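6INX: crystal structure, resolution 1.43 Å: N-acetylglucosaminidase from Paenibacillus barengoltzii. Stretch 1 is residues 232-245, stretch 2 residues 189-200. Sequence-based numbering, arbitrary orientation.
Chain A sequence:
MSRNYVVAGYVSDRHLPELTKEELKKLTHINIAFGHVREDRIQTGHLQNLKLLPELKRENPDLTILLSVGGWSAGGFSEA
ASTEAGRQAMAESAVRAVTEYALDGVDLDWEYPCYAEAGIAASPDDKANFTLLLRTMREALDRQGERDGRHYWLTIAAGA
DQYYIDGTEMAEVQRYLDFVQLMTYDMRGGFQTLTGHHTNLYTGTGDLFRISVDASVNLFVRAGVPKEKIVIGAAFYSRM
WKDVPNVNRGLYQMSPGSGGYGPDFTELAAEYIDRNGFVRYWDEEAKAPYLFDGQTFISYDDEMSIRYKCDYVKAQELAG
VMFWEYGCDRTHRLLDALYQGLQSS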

# COMPACT_ATOMS: atom_id res chain seq x y z
N ILE A 232 -7.75 15.01 -12.58
CA ILE A 232 -7.93 14.22 -11.36
C ILE A 232 -9.34 13.66 -11.27
O ILE A 232 -10.21 14.01 -12.08
CB ILE A 232 -7.55 14.99 -10.08
CG1 ILE A 232 -8.49 16.18 -9.88
CG2 ILE A 232 -6.10 15.42 -10.14
CD1 ILE A 232 -8.43 16.80 -8.47
N GLY A 233 -9.59 12.77 -10.32
CA GLY A 233 -10.84 12.03 -10.23
C GLY A 233 -11.67 12.35 -9.01
O GLY A 233 -11.14 12.50 -7.90
N ALA A 234 -12.99 12.42 -9.22
CA ALA A 234 -14.00 12.53 -8.19
C ALA A 234 -14.97 11.36 -8.31
O ALA A 234 -15.26 10.89 -9.42
CB ALA A 234 -14.81 13.83 -8.31
N ALA A 235 -15.47 10.90 -7.18
CA ALA A 235 -16.32 9.73 -7.13
C ALA A 235 -17.71 10.14 -6.67
O ALA A 235 -17.85 10.79 -5.63
CB ALA A 235 -15.75 8.69 -6.17
N PHE A 236 -18.73 9.75 -7.43
CA PHE A 236 -20.12 9.96 -7.05
C PHE A 236 -20.69 8.78 -6.26
O PHE A 236 -21.91 8.55 -6.28
CB PHE A 236 -20.98 10.25 -8.29
CG PHE A 236 -20.73 11.59 -8.94
CD1 PHE A 236 -19.69 12.42 -8.57
CD2 PHE A 236 -21.56 12.00 -9.98
CE1 PHE A 236 -19.50 13.65 -9.20
CE2 PHE A 236 -21.37 13.23 -10.61
CZ PHE A 236 -20.34 14.04 -10.23
N TYR A 237 -19.85 8.04 -5.55
CA TYR A 237 -20.27 6.84 -4.83
C TYR A 237 -19.26 6.60 -3.71
O TYR A 237 -18.19 7.22 -3.68
CB TYR A 237 -20.31 5.61 -5.77
CG TYR A 237 -18.91 5.27 -6.22
CD1 TYR A 237 -18.33 5.95 -7.28
CD2 TYR A 237 -18.13 4.34 -5.53
CE1 TYR A 237 -17.03 5.71 -7.67
CE2 TYR A 237 -16.83 4.08 -5.91
CZ TYR A 237 -16.29 4.77 -6.98
OH TYR A 237 -15.00 4.54 -7.35
N SER A 238 -19.59 5.66 -2.83
CA SER A 238 -18.80 5.41 -1.64
C SER A 238 -18.10 4.05 -1.68
O SER A 238 -18.45 3.15 -2.44
CB SER A 238 -19.69 5.47 -0.39
OG SER A 238 -20.63 4.41 -0.35
N ARG A 239 -17.10 3.93 -0.81
CA ARG A 239 -16.53 2.64 -0.42
C ARG A 239 -16.87 2.42 1.05
O ARG A 239 -16.96 3.38 1.82
CB ARG A 239 -15.00 2.64 -0.61
CG ARG A 239 -14.54 2.43 -2.06
CD ARG A 239 -14.63 0.97 -2.45
NE ARG A 239 -14.43 0.79 -3.89
CZ ARG A 239 -14.33 -0.40 -4.47
NH1 ARG A 239 -14.40 -1.52 -3.76
NH2 ARG A 239 -14.16 -0.46 -5.79
N MET A 240 -17.08 1.16 1.43
CA MET A 240 -17.67 0.88 2.73
C MET A 240 -17.04 -0.35 3.36
O MET A 240 -16.82 -1.36 2.69
CB MET A 240 -19.18 0.64 2.56
CG MET A 240 -19.91 0.25 3.84
SD MET A 240 -21.70 0.14 3.58
CE MET A 240 -21.78 -1.30 2.52
N TRP A 241 -16.74 -0.25 4.66
CA TRP A 241 -16.23 -1.38 5.43
C TRP A 241 -17.22 -1.71 6.54
O TRP A 241 -17.82 -0.82 7.15
CB TRP A 241 -14.88 -1.05 6.07
CG TRP A 241 -13.70 -0.97 5.14
CD1 TRP A 241 -12.73 -1.92 4.97
CD2 TRP A 241 -13.35 0.12 4.28
NE1 TRP A 241 -11.79 -1.49 4.06
CE2 TRP A 241 -12.14 -0.23 3.63
CE3 TRP A 241 -13.93 1.37 4.00
CZ2 TRP A 241 -11.52 0.61 2.70
CZ3 TRP A 241 -13.30 2.21 3.10
CH2 TRP A 241 -12.11 1.82 2.45
N LYS A 242 -17.35 -3.01 6.84
CA LYS A 242 -18.33 -3.49 7.80
C LYS A 242 -17.66 -4.02 9.06
O LYS A 242 -16.52 -4.49 9.04
CB LYS A 242 -19.17 -4.60 7.17
CG LYS A 242 -19.91 -4.16 5.91
CD LYS A 242 -20.66 -5.33 5.29
CE LYS A 242 -21.42 -4.88 4.05
NZ LYS A 242 -22.14 -6.01 3.38
N ASP A 243 -18.41 -3.93 10.17
CA ASP A 243 -18.02 -4.55 11.43
C ASP A 243 -16.67 -4.03 11.93
O ASP A 243 -15.77 -4.80 12.29
CB ASP A 243 -18.06 -6.07 11.32
CG ASP A 243 -19.44 -6.57 10.93
OD1 ASP A 243 -20.42 -6.16 11.59
OD2 ASP A 243 -19.53 -7.34 9.96
N VAL A 244 -16.54 -2.71 11.96
CA VAL A 244 -15.28 -2.10 12.38
C VAL A 244 -15.40 -1.62 13.82
O VAL A 244 -16.49 -1.19 14.25
CB VAL A 244 -14.82 -1.00 11.42
CG1 VAL A 244 -14.99 -1.42 9.97
CG2 VAL A 244 -15.55 0.26 11.67
N PRO A 245 -14.33 -1.72 14.60
CA PRO A 245 -14.39 -1.27 16.00
C PRO A 245 -14.78 0.19 16.12
O PRO A 245 -14.39 1.04 15.30
CB PRO A 245 -12.95 -1.50 16.49
CG PRO A 245 -12.43 -2.57 15.61
CD PRO A 245 -13.06 -2.37 14.27
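Stretch 2, residues 189-200: GGFQTLTGHHTN

Stretch 2 has no regular helix or strand; it is an irregular loop laid along the two strands of stretch 1, residues 232-235 and 237-241. It opens with a type I beta turn from Gly 189 to Gln 192, closed by a backbone hydrogen bond from Gln 192 N to Gly 189 O (3.3 Å). The register is not that of paired strands. Thr 199 lies nearest Ala 235 (CA to CA 6.8 Å), Gly 189 nearest Arg 239 (CA to CA 6.2 Å) and Thr 195 nearest Trp 241 (CA to CA 6.5 Å), so the loop leaves Arg 239, passes Trp 241 and returns to the earlier strand. The alternation of an extended chain turns the CB atoms of Ala 235, Arg 239 and Trp 241 toward the loop, while those of Ser 238 and Met 240 point away.

Two hydrogen bonds join the stretches, each from an aromatic side-chain nitrogen to a backbone oxygen. Trp 241 NE1 donates to Gln 192 O at 3.0 Å, with a nearly straight angle of 161°; the acceptor lies at the ring edge, near its plane, where an indole N-H points. His 198 NE2 donates to Tyr 237 O, also at 3.0 Å and 150°, so NE2 carries a proton. The loop is braced internally as well: Gln 192 NE2 donates to Leu 194 O at 2.9 Å.

Aromatic faces supply the next layer of contact. Thr 195 CA sits over the six-membered ring of Trp 241, 3.9 Å from its centroid and 14° off the normal, a CH-pi contact that brings the backbone close to the broad indole. On the His 198 ring, Arg 239 CG lies 3.8 Å from the centroid, again over the face: the aliphatic part of a long polar side chain can pack as a hydrocarbon. The Tyr 237 and His 198 rings meet obliquely, centroids 5.1 Å apart and planes at 42°.

Small and apolar groups fill the remaining space. Ala 235 CB approaches His 198 CE1 to 3.4 Å, a methyl fitting closely beside the imidazole. Thr 195 CG2 packs against Trp 241 CB at 3.6 Å and Val 244 CG1 at 3.8 Å, the methyl of threonine serving the apolar contact while its OG1 is hydrogen-bonded elsewhere in the structure. Gly 189 suits the crowded side of Arg 239: its CA is 3.9 Å from Arg 239 CD, and an ideal CB would lie only 3.2 Å from Arg 239 NE.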

# COMPACT_ATOMS: atom_id res chain seq x y z
N GLY A 189 -9.98 0.27 -0.98
CA GLY A 189 -11.19 -0.42 -1.38
C GLY A 189 -11.08 -1.92 -1.22
O GLY A 189 -10.81 -2.41 -0.13
N GLY A 190 -11.24 -2.65 -2.33
CA GLY A 190 -11.45 -4.09 -2.25
C GLY A 190 -10.22 -4.91 -1.90
O GLY A 190 -10.35 -6.12 -1.69
N PHE A 191 -9.04 -4.30 -1.83
CA PHE A 191 -7.83 -5.04 -1.49
C PHE A 191 -7.34 -4.79 -0.07
O PHE A 191 -6.33 -5.39 0.33
CB PHE A 191 -6.71 -4.72 -2.48
CG PHE A 191 -7.01 -5.16 -3.89
CD1 PHE A 191 -7.10 -6.50 -4.20
CD2 PHE A 191 -7.25 -4.23 -4.89
CE1 PHE A 191 -7.39 -6.92 -5.49
CE2 PHE A 191 -7.55 -4.64 -6.18
CZ PHE A 191 -7.61 -5.99 -6.47
N GLN A 192 -8.02 -3.96 0.72
CA GLN A 192 -7.55 -3.69 2.07
C GLN A 192 -8.68 -3.78 3.08
O GLN A 192 -9.83 -3.40 2.80
CB GLN A 192 -6.81 -2.34 2.17
CG GLN A 192 -7.68 -1.12 1.94
CD GLN A 192 -6.87 0.16 2.01
OE1 GLN A 192 -6.09 0.46 1.10
NE2 GLN A 192 -7.03 0.91 3.11
N THR A 193 -8.34 -4.27 4.27
CA THR A 193 -9.28 -4.38 5.37
C THR A 193 -9.16 -3.21 6.34
O THR A 193 -9.94 -3.14 7.30
CB THR A 193 -9.07 -5.68 6.14
OG1 THR A 193 -7.71 -5.75 6.58
CG2 THR A 193 -9.37 -6.89 5.26
N LEU A 194 -8.23 -2.29 6.11
CA LEU A 194 -8.13 -1.08 6.93
C LEU A 194 -9.02 -0.00 6.32
O LEU A 194 -8.97 0.25 5.12
CB LEU A 194 -6.69 -0.57 6.93
CG LEU A 194 -6.46 0.52 7.97
CD1 LEU A 194 -6.49 -0.07 9.37
CD2 LEU A 194 -5.13 1.21 7.72
N THR A 195 -9.84 0.64 7.16
CA THR A 195 -10.67 1.71 6.65
C THR A 195 -9.84 2.94 6.31
O THR A 195 -8.73 3.15 6.83
CB THR A 195 -11.76 2.11 7.65
OG1 THR A 195 -11.16 2.70 8.82
CG2 THR A 195 -12.59 0.91 8.08
N GLY A 196 -10.37 3.75 5.41
CA GLY A 196 -9.75 5.01 5.06
C GLY A 196 -10.54 5.66 3.95
O GLY A 196 -11.58 5.17 3.53
N HIS A 197 -10.00 6.77 3.46
CA HIS A 197 -10.69 7.55 2.45
C HIS A 197 -10.38 7.00 1.06
O HIS A 197 -9.21 6.83 0.71
CB HIS A 197 -10.19 8.99 2.51
CG HIS A 197 -10.39 9.64 3.85
ND1 HIS A 197 -11.63 9.76 4.43
CD2 HIS A 197 -9.51 10.19 4.72
CE1 HIS A 197 -11.51 10.36 5.60
NE2 HIS A 197 -10.23 10.64 5.80
N HIS A 198 -11.42 6.76 0.25
CA HIS A 198 -11.18 6.17 -1.06
C HIS A 198 -10.86 7.19 -2.13
O HIS A 198 -10.31 6.82 -3.18
CB HIS A 198 -12.31 5.19 -1.44
CG HIS A 198 -13.44 5.78 -2.22
ND1 HIS A 198 -13.51 5.71 -3.60
CD2 HIS A 198 -14.60 6.36 -1.82
CE1 HIS A 198 -14.63 6.26 -4.01
NE2 HIS A 198 -15.31 6.67 -2.95
N THR A 199 -11.16 8.46 -1.89
CA THR A 199 -11.03 9.48 -2.92
C THR A 199 -10.53 10.79 -2.30
O THR A 199 -10.96 11.89 -2.66
CB THR A 199 -12.31 9.57 -3.75
OG1 THR A 199 -12.12 10.41 -4.90
CG2 THR A 199 -13.52 10.04 -2.92
N ASN A 200 -9.57 10.68 -1.38
CA ASN A 200 -9.12 11.81 -0.58
C ASN A 200 -8.16 12.72 -1.32
O ASN A 200 -7.20 12.27 -1.96
CB ASN A 200 -8.43 11.31 0.70
CG ASN A 200 -7.30 10.30 0.43
OD1 ASN A 200 -7.46 9.35 -0.35
ND2 ASN A 200 -6.16 10.49 1.12